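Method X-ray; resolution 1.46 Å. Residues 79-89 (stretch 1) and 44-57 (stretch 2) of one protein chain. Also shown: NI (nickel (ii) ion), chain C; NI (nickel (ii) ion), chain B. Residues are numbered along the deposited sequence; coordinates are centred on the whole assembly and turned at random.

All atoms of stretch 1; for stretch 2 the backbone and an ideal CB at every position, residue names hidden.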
# COMPACT_ATOMS: atom_id res chain seq x y z
N GLY A 79 8.16 9.12 2.98
CA GLY A 79 7.79 9.35 1.59
C GLY A 79 8.07 8.20 0.66
O GLY A 79 7.93 8.35 -0.57
N HIS A 80 8.52 7.07 1.18
CA HIS A 80 8.83 5.92 0.33
C HIS A 80 8.00 4.73 0.71
O HIS A 80 7.90 4.33 1.90
CB HIS A 80 10.31 5.49 0.46
CG HIS A 80 11.31 6.57 0.20
ND1 HIS A 80 11.45 7.17 -1.04
CD2 HIS A 80 12.19 7.16 1.02
CE1 HIS A 80 12.37 8.12 -0.95
NE2 HIS A 80 12.83 8.14 0.29
N LEU A 81 7.34 4.17 -0.28
CA LEU A 81 6.51 3.03 -0.05
C LEU A 81 6.75 1.99 -1.14
O LEU A 81 6.31 2.19 -2.26
CB LEU A 81 5.08 3.56 -0.04
CG LEU A 81 3.96 2.66 0.37
CD1 LEU A 81 4.15 2.12 1.79
CD2 LEU A 81 2.69 3.53 0.26
N VAL A 82 7.45 0.90 -0.82
CA VAL A 82 7.71 -0.19 -1.76
C VAL A 82 6.72 -1.28 -1.34
O VAL A 82 6.91 -1.91 -0.28
CB VAL A 82 9.16 -0.69 -1.68
CG1 VAL A 82 9.41 -1.89 -2.62
CG2 VAL A 82 10.10 0.41 -2.17
N MET A 83 5.72 -1.51 -2.18
CA MET A 83 4.63 -2.43 -1.85
C MET A 83 4.70 -3.74 -2.54
O MET A 83 4.89 -3.74 -3.76
CB MET A 83 3.29 -1.79 -2.22
CG MET A 83 3.05 -0.31 -1.75
SD MET A 83 1.30 0.29 -2.04
CE MET A 83 0.54 -1.40 -2.03
N ASP A 84 4.61 -4.83 -1.82
CA ASP A 84 4.54 -6.13 -2.50
C ASP A 84 3.06 -6.44 -2.58
O ASP A 84 2.38 -6.41 -1.54
CB ASP A 84 5.27 -7.20 -1.70
CG ASP A 84 6.74 -7.08 -1.80
OD1 ASP A 84 7.19 -6.28 -2.60
OD2 ASP A 84 7.44 -7.81 -1.08
N VAL A 85 2.52 -6.61 -3.77
CA VAL A 85 1.13 -6.90 -3.98
C VAL A 85 0.92 -8.13 -4.82
O VAL A 85 1.83 -8.62 -5.51
CB VAL A 85 0.35 -5.68 -4.63
CG1 VAL A 85 0.64 -4.38 -3.87
CG2 VAL A 85 0.68 -5.52 -6.08
N ARG A 86 -0.29 -8.65 -4.77
CA ARG A 86 -0.73 -9.80 -5.57
C ARG A 86 -1.92 -9.27 -6.35
O ARG A 86 -2.92 -8.82 -5.79
CB ARG A 86 -1.15 -10.94 -4.64
CG ARG A 86 -1.61 -12.17 -5.35
CD ARG A 86 -1.39 -13.38 -4.45
NE ARG A 86 -0.19 -13.17 -3.66
CZ ARG A 86 0.67 -14.11 -3.28
NH1 ARG A 86 0.47 -15.37 -3.61
NH2 ARG A 86 1.71 -13.77 -2.52
N ARG A 87 -1.84 -9.36 -7.67
CA ARG A 87 -2.86 -8.89 -8.59
C ARG A 87 -3.52 -10.07 -9.23
O ARG A 87 -2.84 -10.92 -9.84
CB ARG A 87 -2.21 -7.98 -9.64
CG ARG A 87 -3.25 -7.40 -10.61
CD ARG A 87 -2.70 -6.29 -11.48
NE ARG A 87 -2.32 -5.15 -10.64
CZ ARG A 87 -1.52 -4.15 -11.02
NH1 ARG A 87 -0.97 -4.14 -12.26
NH2 ARG A 87 -1.26 -3.15 -10.17
N TYR A 88 -4.84 -10.15 -9.09
CA TYR A 88 -5.51 -11.32 -9.64
C TYR A 88 -5.99 -11.03 -11.05
O TYR A 88 -6.47 -9.94 -11.35
CB TYR A 88 -6.65 -11.73 -8.69
CG TYR A 88 -6.16 -12.16 -7.29
CD1 TYR A 88 -5.91 -13.51 -6.98
CD2 TYR A 88 -5.90 -11.19 -6.30
CE1 TYR A 88 -5.43 -13.87 -5.69
CE2 TYR A 88 -5.42 -11.53 -5.05
CZ TYR A 88 -5.19 -12.86 -4.74
OH TYR A 88 -4.81 -13.12 -3.45
N GLY A 89 -5.84 -12.00 -11.94
CA GLY A 89 -6.27 -11.78 -13.31
C GLY A 89 -7.69 -12.27 -13.59
O GLY A 89 -8.60 -11.39 -13.50
N UNK A 44 2.14 5.63 -9.88
CA UNK A 44 2.89 4.35 -9.77
C UNK A 44 2.17 3.14 -10.26
O UNK A 44 2.75 2.06 -10.35
CB UNK A 44 3.28 4.10 -8.31
N UNK A 45 0.90 3.31 -10.61
CA UNK A 45 0.06 2.26 -11.18
C UNK A 45 -0.34 1.15 -10.25
O UNK A 45 -0.45 -0.03 -10.63
CB UNK A 45 0.78 1.64 -12.38
N UNK A 46 -0.58 1.55 -8.98
CA UNK A 46 -1.23 0.62 -8.03
C UNK A 46 -2.67 0.53 -8.49
O UNK A 46 -3.24 1.50 -9.01
CB UNK A 46 -1.13 1.09 -6.58
N UNK A 47 -3.29 -0.63 -8.33
CA UNK A 47 -4.68 -0.78 -8.79
C UNK A 47 -5.65 -1.30 -7.73
O UNK A 47 -5.25 -2.05 -6.85
CB UNK A 47 -4.71 -1.73 -9.99
N UNK A 48 -6.90 -0.85 -7.84
CA UNK A 48 -7.97 -1.31 -6.93
C UNK A 48 -8.03 -2.82 -7.03
O UNK A 48 -7.84 -3.39 -8.12
CB UNK A 48 -9.32 -0.68 -7.27
N UNK A 49 -8.24 -3.46 -5.86
CA UNK A 49 -8.30 -4.91 -5.68
C UNK A 49 -6.95 -5.59 -5.60
O UNK A 49 -6.89 -6.81 -5.37
CB UNK A 49 -9.10 -5.53 -6.83
N UNK A 50 -5.86 -4.85 -5.81
CA UNK A 50 -4.56 -5.49 -5.60
C UNK A 50 -4.50 -5.92 -4.13
O UNK A 50 -4.89 -5.15 -3.24
CB UNK A 50 -3.40 -4.55 -5.96
N UNK A 51 -4.04 -7.13 -3.83
CA UNK A 51 -3.89 -7.58 -2.44
C UNK A 51 -2.58 -7.08 -1.92
O UNK A 51 -1.55 -7.26 -2.62
CB UNK A 51 -3.97 -9.10 -2.32
N UNK A 52 -2.56 -6.45 -0.76
CA UNK A 52 -1.34 -5.88 -0.22
C UNK A 52 -0.67 -6.95 0.66
O UNK A 52 -1.23 -7.43 1.66
CB UNK A 52 -1.63 -4.60 0.57
N UNK A 53 0.55 -7.35 0.29
CA UNK A 53 1.26 -8.35 1.03
C UNK A 53 2.25 -7.79 2.01
O UNK A 53 2.38 -8.26 3.13
CB UNK A 53 1.98 -9.29 0.06
N UNK A 54 2.94 -6.72 1.62
CA UNK A 54 3.91 -6.09 2.51
C UNK A 54 4.19 -4.66 2.05
O UNK A 54 3.92 -4.32 0.92
CB UNK A 54 5.21 -6.90 2.56
N UNK A 55 4.62 -3.83 2.98
CA UNK A 55 5.12 -2.50 2.60
C UNK A 55 6.50 -2.36 3.24
O UNK A 55 6.68 -2.67 4.43
CB UNK A 55 4.18 -1.38 3.05
N UNK A 56 7.48 -1.90 2.45
CA UNK A 56 8.82 -1.71 2.96
C UNK A 56 9.23 -3.00 3.70
O UNK A 56 9.19 -4.09 3.10
CB UNK A 56 8.89 -0.49 3.87
N UNK A 57 9.64 -2.92 4.95
CA UNK A 57 10.06 -4.17 5.62
C UNK A 57 8.99 -4.81 6.49
O UNK A 57 9.32 -5.59 7.39
CB UNK A 57 11.29 -3.90 6.49
NI NI C . -13.36 -5.67 -6.03
NI NI B . 14.34 9.38 1.29

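Position 44 has nothing of stretch 1 within 5.5 Å of its ideal CB, so the contact sets no preference; it is Ser44. Position 45 has positive phi (70°), which favours glycine, asparagine or another residue tolerant of a left-handed backbone. It is Gln45, which closes a Schellman motif after a helix and serves through its backbone: Arg87 NH2 donates to Gln45 O at 3.3 Å.

At position 46 the CB points sideways, 5.2 Å from Met83 SD, with Val85 nearby. A branched or long apolar chain could bridge that gap. Leu46 does so, its CD1 lying 3.6 Å from Met83 CE and 4.1 Å from Val85 CG1.

Position 47 points toward stretch 1, its ideal CB 3.7 Å from Arg87 NH2. A flexible chain, polar or with a methylene stem, would suit the guanidinium. Gln47 lays its CG over one face of that group, 3.5 Å from Arg87 NH2.

Positions 48 and 49 are the central corners of a type II turn, and neither CB has stretch 1 within 5.5 Å. Stretch 1 sets no preference at 48, and many residues would do; it is Val48. The positive phi at 49 (81°) suits glycine or asparagine best; the deposited Asp49 binds one nickel ion through both carboxylate oxygens, OD1 at 2.4 Å and OD2 at 2.5 Å from NI.

Position 50 has its CB 4.8 Å from Arg87 NE, calling for a short acceptor, ideally an acid. Asp50 forms a salt bridge with two nearly straight hydrogen bonds, Arg87 NE to Asp50 OD1 at 2.8 Å and Arg87 NH2 to Asp50 OD2 at 2.9 Å. OD2 also accepts from Gln47 N at 2.9 Å, tying the turn to the arginine.

Position 51 pairs with Arg86 and has its CB 3.9 Å from Tyr88 CE2. A longer acceptor could reach the phenol, and an acid would also suit the nearby arginine. Glu51 extends so that Tyr88 OH donates to Glu51 OE1 at 2.6 Å.

Position 52, paired with Val85, points to the sheet face of Met83 and Val85, where aliphatic residues fit. Ile52 brings CG1 to 4.0 Å from Met83 CE.

Position 53 lies in the beta bulge. Asp84 O accepts from backbone N of 53 (2.8 Å) and of 54 (3.2 Å). Its CB points toward stretch 1, and an aliphatic chain could lie beside Arg86; Ile53 CG1 sits 4.2 Å from Arg86 NH2, at the guanidinium edge.

At 54 the CB is 4.3 Å from Asp84 CB, so small or polar residues are plausible. Ala54 packs CB to CB at 4.1 Å with Asp84.

Position 55 has its CB 3.7 Å from Leu81 CD1, an apolar site suited to a beta-branched residue. Ile55 meets Leu81 there and places CG2 4.1 Å from Met83 CG.

Position 56 has phi 49° and psi -125°, a region that glycine enters most easily; its CB lies 4.8 Å from Val82 O, so a short polar chain such as asparagine is also plausible. It is Asn56, whose backbone N donates to Val82 O at 2.8 Å. Position 57 points away, leaving the choice open; it is Asn57.

Stretch 2 (44-57) SQLQVDDEIIAINN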
# COMPACT_ATOMS: atom_id res chain seq x y z
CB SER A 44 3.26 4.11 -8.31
OG SER A 44 4.24 5.07 -7.89
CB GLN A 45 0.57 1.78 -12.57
CG GLN A 45 0.56 2.97 -13.57
CD GLN A 45 0.92 2.69 -14.98
OE1 GLN A 45 1.38 3.62 -15.72
NE2 GLN A 45 0.72 1.47 -15.39
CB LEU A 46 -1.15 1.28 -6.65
CG LEU A 46 -1.80 0.51 -5.49
CD1 LEU A 46 -0.94 -0.81 -5.22
CD2 LEU A 46 -1.85 1.38 -4.20
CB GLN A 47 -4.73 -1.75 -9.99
CG GLN A 47 -3.97 -1.14 -11.19
CD GLN A 47 -3.94 -2.00 -12.42
OE1 GLN A 47 -4.61 -3.00 -12.53
NE2 GLN A 47 -3.13 -1.56 -13.41
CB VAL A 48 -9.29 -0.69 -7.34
CG1 VAL A 48 -10.44 -1.33 -6.54
CG2 VAL A 48 -9.23 0.81 -7.13
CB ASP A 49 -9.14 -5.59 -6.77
CG ASP A 49 -10.64 -5.42 -6.55
OD1 ASP A 49 -11.08 -5.21 -5.41
OD2 ASP A 49 -11.40 -5.55 -7.55
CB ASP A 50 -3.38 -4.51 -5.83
CG ASP A 50 -3.10 -4.23 -7.28
OD1 ASP A 50 -3.62 -4.94 -8.14
OD2 ASP A 50 -2.30 -3.28 -7.51
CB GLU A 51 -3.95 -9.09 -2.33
CG GLU A 51 -3.94 -9.49 -0.82
CD GLU A 51 -3.89 -10.97 -0.54
OE1 GLU A 51 -3.88 -11.76 -1.49
OE2 GLU A 51 -3.83 -11.28 0.67
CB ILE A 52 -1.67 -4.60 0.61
CG1 ILE A 52 -2.36 -3.61 -0.33
CG2 ILE A 52 -0.42 -4.01 1.24
CD1 ILE A 52 -3.03 -2.37 0.40
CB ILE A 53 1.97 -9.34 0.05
CG1 ILE A 53 0.94 -9.99 -0.89
CG2 ILE A 53 2.72 -10.41 0.86
CD1 ILE A 53 -0.20 -10.65 -0.23
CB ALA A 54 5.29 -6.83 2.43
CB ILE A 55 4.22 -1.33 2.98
CG1 ILE A 55 3.94 -1.33 4.47
CG2 ILE A 55 2.97 -1.37 2.17
CD1 ILE A 55 3.21 -0.03 4.96
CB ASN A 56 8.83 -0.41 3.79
CG ASN A 56 8.41 0.81 2.97
OD1 ASN A 56 7.81 1.79 3.48
ND2 ASN A 56 8.77 0.77 1.69
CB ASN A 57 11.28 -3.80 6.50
CG ASN A 57 12.46 -3.32 5.64
OD1 ASN A 57 13.11 -2.28 5.91
ND2 ASN A 57 12.69 -4.05 4.57
O HOH W 1 0.81 -1.86 -12.32
O HOH W 2 -6.43 -8.09 -8.08
O HOH W 3 15.10 7.86 2.45
O HOH W 4 12.92 9.80 2.74
O HOH W 5 -14.88 -6.47 -4.27
O HOH W 6 -12.99 -7.95 -5.78
O HOH W 7 -13.53 -5.28 -8.16
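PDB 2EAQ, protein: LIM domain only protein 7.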